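Local structure of mandelate racemase/muconate lactonizing enzyme-like protein (3RCY) at residues 269-283 / 297-311. The protein probably acts as a magnesium-dependent enzyme of the mandelate racemase and muconate lactonizing family within the enolase superfamily, its substrate not established. Sequence-based numbering, arbitrary orientation.
Sequences FAPVLREGAAAILQP and VAAMAEVYNAQMAPH
Leu273 lies against the ring of Tyr304 in the beta/alpha barrel of the enolase superfamily, where parallel strands 280-281 and 307-308, linked by helix 290-302, form a beta-alpha-beta crossover and helix 269-274 runs beside segment 297-302, 10° apart and 10.2 Å between axes. Leu273 has the most surface buried. Its CB sits over the centre of the Tyr304 ring, 3.8 Å from the centroid, a CH-pi contact. Leu273 CG lies anti to the carbonyl carbon (chi1 -67°), which points the branch at the second segment: CD1 meets the backbone of Met300 and Ala301, 3.6 Å from Ala301 N, while CD2 touches Ala306 CB. The Tyr304 hydroxyl lies against CA and CB of Arg274 of its own chain and hydrogen-bonds to NE of Arg274 of a second subunit. Without the ring, as with an alanine at Tyr304, Leu273 CB would probably lose its aromatic cover and that neighbouring guanidinium its hydroxyl partner. Between helices and strands, Leu281 CD1 packs on Val297 CG1 at 3.6 Å, and Leu281 CB meets Met308 SD. Backbone hydrogen bonds join the strands: Gln307 N to Ala279 O, Leu281 N to Gln307 O and Ala309 N to Leu281 O. Met308 CE packs against Pro283 CD; farther on, His311, whose side chain lies about 4 Å from the magnesium ion, donates its N to Pro283 O at 2.9 Å from above the carbonyl plane.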
ATOM      1  N   PHE A 269      12.074  15.984   9.311  1.00 11.89           N
ATOM      2  CA  PHE A 269      10.815  15.964  10.054  1.00 12.78           C
ATOM      3  C   PHE A 269       9.627  15.547   9.192  1.00 13.85           C
ATOM      4  O   PHE A 269       8.715  14.872   9.674  1.00 14.34           O
ATOM      5  CB  PHE A 269      10.559  17.296  10.751  1.00 12.29           C
ATOM      6  CG  PHE A 269      11.332  17.451  12.024  1.00 12.64           C
ATOM      7  CD1 PHE A 269      10.896  16.834  13.197  1.00 12.64           C
ATOM      8  CD2 PHE A 269      12.525  18.171  12.043  1.00 12.64           C
ATOM      9  CE1 PHE A 269      11.638  16.946  14.383  1.00 12.67           C
ATOM     10  CE2 PHE A 269      13.270  18.299  13.218  1.00 12.81           C
ATOM     11  CZ  PHE A 269      12.824  17.680  14.393  1.00 12.73           C
ATOM     12  N   ALA A 270       9.654  15.924   7.916  1.00 13.79           N
ATOM     13  CA  ALA A 270       8.562  15.577   7.005  1.00 14.65           C
ATOM     14  C   ALA A 270       8.298  14.061   6.905  1.00 14.04           C
ATOM     15  O   ALA A 270       7.148  13.637   7.044  1.00 14.36           O
ATOM     16  CB  ALA A 270       8.787  16.196   5.619  1.00 15.34           C
ATOM     17  N   PRO A 271       9.346  13.243   6.665  1.00 13.56           N
ATOM     18  CA  PRO A 271       9.135  11.791   6.618  1.00 13.18           C
ATOM     19  C   PRO A 271       8.645  11.178   7.937  1.00 12.84           C
ATOM     20  O   PRO A 271       7.877  10.216   7.908  1.00 13.19           O
ATOM     21  CB  PRO A 271      10.521  11.242   6.263  1.00 13.56           C
ATOM     22  CG  PRO A 271      11.186  12.361   5.529  1.00 14.91           C
ATOM     23  CD  PRO A 271      10.715  13.596   6.241  1.00 13.91           C
ATOM     24  N   VAL A 272       9.080  11.724   9.070  1.00 12.47           N
ATOM     25  CA  VAL A 272       8.604  11.272  10.383  1.00 12.22           C
ATOM     26  C   VAL A 272       7.075  11.397  10.465  1.00 12.64           C
ATOM     27  O   VAL A 272       6.389  10.473  10.905  1.00 12.90           O
ATOM     28  CB  VAL A 272       9.294  12.051  11.527  1.00 11.86           C
ATOM     29  CG1 VAL A 272       8.593  11.819  12.865  1.00 13.68           C
ATOM     30  CG2 VAL A 272      10.784  11.658  11.627  1.00 13.99           C
ATOM     31  N   LEU A 273       6.551  12.536  10.015  1.00 12.40           N
ATOM     32  CA  LEU A 273       5.109  12.751   9.959  1.00 12.26           C
ATOM     33  C   LEU A 273       4.441  11.851   8.920  1.00 12.62           C
ATOM     34  O   LEU A 273       3.497  11.115   9.227  1.00 12.62           O
ATOM     35  CB  LEU A 273       4.792  14.229   9.682  1.00 11.55           C
ATOM     36  CG  LEU A 273       5.145  15.265  10.765  1.00 16.45           C
ATOM     37  CD1 LEU A 273       5.095  16.697  10.202  1.00 11.22           C
ATOM     38  CD2 LEU A 273       4.248  15.131  12.019  1.00 11.18           C
ATOM     39  N   ARG A 274       4.953  11.892   7.695  1.00 13.07           N
ATOM     40  CA  ARG A 274       4.351  11.170   6.577  1.00 13.91           C
ATOM     41  C   ARG A 274       4.255   9.662   6.844  1.00 13.91           C
ATOM     42  O   ARG A 274       3.280   9.021   6.453  1.00 13.78           O
ATOM     43  CB  ARG A 274       5.149  11.447   5.294  1.00 15.16           C
ATOM     44  CG  ARG A 274       4.442  11.081   4.000  1.00 28.96           C
ATOM     45  CD  ARG A 274       5.383  11.278   2.826  1.00 18.21           C
ATOM     46  NE  ARG A 274       5.696  12.689   2.600  1.00 29.96           N
ATOM     47  CZ  ARG A 274       6.910  13.164   2.339  1.00 19.86           C
ATOM     48  NH1 ARG A 274       7.082  14.467   2.144  1.00 30.48           N
ATOM     49  NH2 ARG A 274       7.967  12.352   2.291  1.00 30.97           N
ATOM     50  N   GLU A 275       5.263   9.099   7.511  1.00 13.88           N
ATOM     51  CA  GLU A 275       5.252   7.664   7.814  1.00 14.57           C
ATOM     52  C   GLU A 275       4.526   7.309   9.124  1.00 13.88           C
ATOM     53  O   GLU A 275       4.382   6.135   9.460  1.00 13.71           O
ATOM     54  CB  GLU A 275       6.684   7.089   7.804  1.00 16.14           C
ATOM     55  CG  GLU A 275       7.445   7.280   6.486  1.00 33.28           C
ATOM     56  CD  GLU A 275       6.695   6.755   5.255  1.00 19.16           C
ATOM     57  OE1 GLU A 275       6.143   5.625   5.307  1.00 34.36           O
ATOM     58  OE2 GLU A 275       6.664   7.474   4.228  1.00 34.10           O
ATOM     59  N   GLY A 276       4.062   8.320   9.852  1.00 13.48           N
ATOM     60  CA  GLY A 276       3.387   8.098  11.130  1.00 13.78           C
ATOM     61  C   GLY A 276       4.318   7.618  12.232  1.00 13.98           C
ATOM     62  O   GLY A 276       3.893   6.899  13.142  1.00 13.92           O
ATOM     63  N   ALA A 277       5.587   8.020  12.156  1.00 13.64           N
ATOM     64  CA  ALA A 277       6.593   7.589  13.128  1.00 13.09           C
ATOM     65  C   ALA A 277       6.453   8.288  14.475  1.00 12.71           C
ATOM     66  O   ALA A 277       6.807   7.720  15.514  1.00 12.53           O
ATOM     67  CB  ALA A 277       7.988   7.786  12.570  1.00 12.78           C
ATOM     68  N   ALA A 278       5.951   9.522  14.453  1.00 12.40           N
ATOM     69  CA  ALA A 278       5.733  10.279  15.679  1.00 12.42           C
ATOM     70  C   ALA A 278       4.541  11.218  15.572  1.00 12.83           C
ATOM     71  O   ALA A 278       4.265  11.780  14.504  1.00 13.37           O
ATOM     72  CB  ALA A 278       6.989  11.066  16.070  1.00 12.14           C
ATOM     73  N   ALA A 279       3.864  11.398  16.703  1.00 12.16           N
ATOM     74  CA  ALA A 279       2.728  12.305  16.819  1.00 11.78           C
ATOM     75  C   ALA A 279       3.156  13.647  17.412  1.00 11.80           C
ATOM     76  O   ALA A 279       2.447  14.644  17.296  1.00 12.00           O
ATOM     77  CB  ALA A 279       1.660  11.670  17.700  1.00 11.51           C
ATOM     78  N   ILE A 280       4.319  13.655  18.058  1.00 11.74           N
ATOM     79  CA  ILE A 280       4.828  14.837  18.759  1.00 11.62           C
ATOM     80  C   ILE A 280       6.275  15.098  18.337  1.00 11.87           C
ATOM     81  O   ILE A 280       7.124  14.215  18.453  1.00 12.27           O
ATOM     82  CB  ILE A 280       4.709  14.660  20.296  1.00 11.33           C
ATOM     83  CG1 ILE A 280       3.223  14.574  20.706  1.00  9.72           C
ATOM     84  CG2 ILE A 280       5.434  15.797  21.052  1.00  9.37           C
ATOM     85  CD1 ILE A 280       2.951  13.802  22.016  1.00 11.22           C
ATOM     86  N   LEU A 281       6.543  16.302  17.832  1.00 11.18           N
ATOM     87  CA  LEU A 281       7.868  16.628  17.304  1.00 11.17           C
ATOM     88  C   LEU A 281       8.649  17.483  18.288  1.00 11.08           C
ATOM     89  O   LEU A 281       8.141  18.490  18.773  1.00 11.18           O
ATOM     90  CB  LEU A 281       7.766  17.335  15.939  1.00 10.58           C
ATOM     91  CG  LEU A 281       6.985  16.606  14.834  1.00 15.29           C
ATOM     92  CD1 LEU A 281       6.996  17.398  13.522  1.00 10.04           C
ATOM     93  CD2 LEU A 281       7.473  15.160  14.605  1.00 10.09           C
ATOM     94  N   GLN A 282       9.891  17.082  18.553  1.00 11.09           N
ATOM     95  CA  GLN A 282      10.712  17.713  19.585  1.00 11.62           C
ATOM     96  C   GLN A 282      12.038  18.239  19.032  1.00 12.36           C
ATOM     97  O   GLN A 282      13.114  17.811  19.474  1.00 12.40           O
ATOM     98  CB  GLN A 282      10.975  16.715  20.719  1.00 11.94           C
ATOM     99  CG  GLN A 282       9.711  16.073  21.298  1.00 10.66           C
ATOM    100  CD  GLN A 282      10.027  14.902  22.197  1.00 12.62           C
ATOM    101  OE1 GLN A 282      10.685  13.940  21.783  1.00 10.92           O
ATOM    102  NE2 GLN A 282       9.556  14.969  23.438  1.00 11.14           N
ATOM    103  N   PRO A 283      11.980  19.174  18.064  1.00 12.39           N
ATOM    104  CA  PRO A 283      13.256  19.636  17.534  1.00 12.09           C
ATOM    105  C   PRO A 283      14.007  20.440  18.581  1.00 12.20           C
ATOM    106  O   PRO A 283      13.391  21.091  19.443  1.00 11.44           O
ATOM    107  CB  PRO A 283      12.851  20.557  16.392  1.00 12.33           C
ATOM    108  CG  PRO A 283      11.519  21.146  16.854  1.00 10.11           C
ATOM    109  CD  PRO A 283      10.844  19.986  17.580  1.00 12.61           C
ATOM    110  N   VAL A 297       8.215  23.363   9.898  1.00 10.75           N
ATOM    111  CA  VAL A 297       7.892  22.048  10.466  1.00 10.51           C
ATOM    112  C   VAL A 297       6.597  22.072  11.274  1.00 10.47           C
ATOM    113  O   VAL A 297       5.787  21.148  11.171  1.00 10.69           O
ATOM    114  CB  VAL A 297       9.081  21.463  11.287  1.00 10.99           C
ATOM    115  CG1 VAL A 297       8.675  20.191  12.018  1.00  7.15           C
ATOM    116  CG2 VAL A 297      10.242  21.179  10.363  1.00  6.32           C
ATOM    117  N   ALA A 298       6.399  23.128  12.063  1.00 10.08           N
ATOM    118  CA  ALA A 298       5.157  23.293  12.830  1.00  9.96           C
ATOM    119  C   ALA A 298       3.918  23.267  11.933  1.00  9.91           C
ATOM    120  O   ALA A 298       2.911  22.650  12.292  1.00 10.33           O
ATOM    121  CB  ALA A 298       5.188  24.589  13.668  1.00  9.47           C
ATOM    122  N   ALA A 299       3.994  23.933  10.778  1.00 10.04           N
ATOM    123  CA  ALA A 299       2.882  23.951   9.815  1.00 10.56           C
ATOM    124  C   ALA A 299       2.625  22.565   9.230  1.00 10.81           C
ATOM    125  O   ALA A 299       1.470  22.174   9.032  1.00 10.58           O
ATOM    126  CB  ALA A 299       3.146  24.953   8.705  1.00 10.87           C
ATOM    127  N   MET A 300       3.700  21.830   8.946  1.00 11.13           N
ATOM    128  CA  MET A 300       3.587  20.430   8.530  1.00 12.14           C
ATOM    129  C   MET A 300       2.889  19.577   9.592  1.00 11.72           C
ATOM    130  O   MET A 300       1.978  18.800   9.274  1.00 11.57           O
ATOM    131  CB  MET A 300       4.967  19.858   8.201  1.00 13.26           C
ATOM    132  CG  MET A 300       5.542  20.454   6.942  1.00 18.39           C
ATOM    133  SD  MET A 300       7.315  20.248   6.829  1.00 15.27           S
ATOM    134  CE  MET A 300       7.670  21.583   5.685  1.00 18.72           C
ATOM    135  N   ALA A 301       3.299  19.732  10.848  1.00 11.07           N
ATOM    136  CA  ALA A 301       2.624  19.031  11.946  1.00 10.94           C
ATOM    137  C   ALA A 301       1.119  19.337  12.010  1.00 10.82           C
ATOM    138  O   ALA A 301       0.311  18.440  12.296  1.00 10.97           O
ATOM    139  CB  ALA A 301       3.300  19.341  13.275  1.00 10.76           C
ATOM    140  N   GLU A 302       0.746  20.591  11.740  1.00 10.67           N
ATOM    141  CA  GLU A 302      -0.668  20.981  11.702  1.00 10.75           C
ATOM    142  C   GLU A 302      -1.504  20.103  10.784  1.00 10.94           C
ATOM    143  O   GLU A 302      -2.598  19.686  11.170  1.00 10.89           O
ATOM    144  CB  GLU A 302      -0.855  22.442  11.288  1.00 10.93           C
ATOM    145  CG  GLU A 302      -0.481  23.479  12.336  1.00 14.08           C
ATOM    146  CD  GLU A 302      -1.003  24.852  11.950  1.00 12.29           C
ATOM    147  OE1 GLU A 302      -2.236  25.050  12.011  1.00 14.85           O
ATOM    148  OE2 GLU A 302      -0.197  25.723  11.566  1.00 14.20           O
ATOM    149  N   VAL A 303      -1.002  19.822   9.577  1.00 10.85           N
ATOM    150  CA  VAL A 303      -1.769  19.026   8.605  1.00 11.44           C
ATOM    151  C   VAL A 303      -1.713  17.513   8.857  1.00 12.22           C
ATOM    152  O   VAL A 303      -2.277  16.723   8.090  1.00 12.77           O
ATOM    153  CB  VAL A 303      -1.423  19.358   7.129  1.00 11.14           C
ATOM    154  CG1 VAL A 303      -1.725  20.831   6.846  1.00 14.05           C
ATOM    155  CG2 VAL A 303       0.030  19.017   6.794  1.00 13.58           C
ATOM    156  N   TYR A 304      -1.035  17.127   9.933  1.00 11.84           N
ATOM    157  CA  TYR A 304      -1.094  15.756  10.443  1.00 11.77           C
ATOM    158  C   TYR A 304      -1.813  15.709  11.786  1.00 12.21           C
ATOM    159  O   TYR A 304      -1.835  14.664  12.425  1.00 12.56           O
ATOM    160  CB  TYR A 304       0.314  15.150  10.570  1.00 11.12           C
ATOM    161  CG  TYR A 304       0.882  14.743   9.234  1.00 14.49           C
ATOM    162  CD1 TYR A 304       1.511  15.677   8.419  1.00 10.59           C
ATOM    163  CD2 TYR A 304       0.736  13.438   8.758  1.00 10.92           C
ATOM    164  CE1 TYR A 304       2.006  15.325   7.165  1.00 14.72           C
ATOM    165  CE2 TYR A 304       1.231  13.067   7.501  1.00 14.61           C
ATOM    166  CZ  TYR A 304       1.865  14.018   6.712  1.00 11.27           C
ATOM    167  OH  TYR A 304       2.374  13.680   5.474  1.00 14.58           O
ATOM    168  N   ASN A 305      -2.407  16.835  12.195  1.00 12.26           N
ATOM    169  CA  ASN A 305      -3.050  16.967  13.517  1.00 12.15           C
ATOM    170  C   ASN A 305      -2.066  16.544  14.613  1.00 12.18           C
ATOM    171  O   ASN A 305      -2.406  15.807  15.559  1.00 12.46           O
ATOM    172  CB  ASN A 305      -4.361  16.165  13.574  1.00 12.79           C
ATOM    173  CG  ASN A 305      -5.244  16.543  14.768  1.00 15.63           C
ATOM    174  OD1 ASN A 305      -5.127  17.638  15.329  1.00 13.63           O
ATOM    175  ND2 ASN A 305      -6.122  15.631  15.159  1.00 13.13           N
ATOM    176  N   ALA A 306      -0.836  17.024  14.449  1.00 11.80           N
ATOM    177  CA  ALA A 306       0.295  16.678  15.306  1.00 11.41           C
ATOM    178  C   ALA A 306       0.776  17.952  15.997  1.00 11.26           C
ATOM    179  O   ALA A 306       0.417  19.054  15.577  1.00 11.28           O
ATOM    180  CB  ALA A 306       1.409  16.060  14.470  1.00 11.00           C
ATOM    181  N   GLN A 307       1.580  17.806  17.048  1.00 11.49           N
ATOM    182  CA  GLN A 307       1.999  18.948  17.861  1.00 11.56           C
ATOM    183  C   GLN A 307       3.505  19.061  18.065  1.00 12.00           C
ATOM    184  O   GLN A 307       4.242  18.091  17.888  1.00 12.26           O
ATOM    185  CB  GLN A 307       1.299  18.918  19.221  1.00 12.10           C
ATOM    186  CG  GLN A 307      -0.211  19.107  19.122  1.00 14.36           C
ATOM    187  CD  GLN A 307      -0.838  19.500  20.426  1.00 12.45           C
ATOM    188  OE1 GLN A 307      -0.685  18.819  21.444  1.00 14.63           O
ATOM    189  NE2 GLN A 307      -1.575  20.601  20.405  1.00 14.92           N
ATOM    190  N   MET A 308       3.940  20.260  18.441  1.00 11.70           N
ATOM    191  CA  MET A 308       5.339  20.535  18.727  1.00 11.76           C
ATOM    192  C   MET A 308       5.593  20.548  20.243  1.00 11.69           C
ATOM    193  O   MET A 308       4.759  21.023  21.032  1.00 11.89           O
ATOM    194  CB  MET A 308       5.761  21.879  18.118  1.00 11.94           C
ATOM    195  CG  MET A 308       5.445  22.040  16.625  1.00 12.93           C
ATOM    196  SD  MET A 308       6.241  20.831  15.544  1.00 13.25           S
ATOM    197  CE  MET A 308       7.975  21.247  15.728  1.00 12.59           C
ATOM    198  N   ALA A 309       6.738  20.012  20.638  1.00 10.87           N
ATOM    199  CA  ALA A 309       7.209  20.135  22.013  1.00 10.60           C
ATOM    200  C   ALA A 309       8.716  20.398  21.971  1.00 11.06           C
ATOM    201  O   ALA A 309       9.503  19.458  22.045  1.00 10.92           O
ATOM    202  CB  ALA A 309       6.875  18.870  22.818  1.00 10.02           C
ATOM    203  N   PRO A 310       9.119  21.681  21.820  1.00 12.59           N
ATOM    204  CA  PRO A 310      10.523  22.067  21.627  1.00 13.30           C
ATOM    205  C   PRO A 310      11.457  21.473  22.687  1.00 13.50           C
ATOM    206  O   PRO A 310      11.192  21.575  23.887  1.00 13.57           O
ATOM    207  CB  PRO A 310      10.487  23.596  21.735  1.00 13.74           C
ATOM    208  CG  PRO A 310       9.095  23.963  21.316  1.00 16.42           C
ATOM    209  CD  PRO A 310       8.230  22.861  21.859  1.00 13.13           C
ATOM    210  N   HIS A 311      12.523  20.835  22.220  1.00 13.04           N
ATOM    211  CA  HIS A 311      13.512  20.194  23.078  1.00 13.05           C
ATOM    212  C   HIS A 311      14.355  21.217  23.823  1.00 13.14           C
ATOM    213  O   HIS A 311      14.706  22.259  23.266  1.00 13.33           O
ATOM    214  CB  HIS A 311      14.452  19.329  22.222  1.00 13.42           C
ATOM    215  CG  HIS A 311      15.520  18.629  23.006  1.00 14.20           C
ATOM    216  ND1 HIS A 311      16.806  19.113  23.116  1.00 14.32           N
ATOM    217  CD2 HIS A 311      15.486  17.485  23.732  1.00 14.34           C
ATOM    218  CE1 HIS A 311      17.527  18.286  23.855  1.00 14.79           C
ATOM    219  NE2 HIS A 311      16.748  17.290  24.241  1.00 14.53           N
TER
HETATM  220  O   HOH W   1      10.059  17.907  24.313  1.00  8.97           O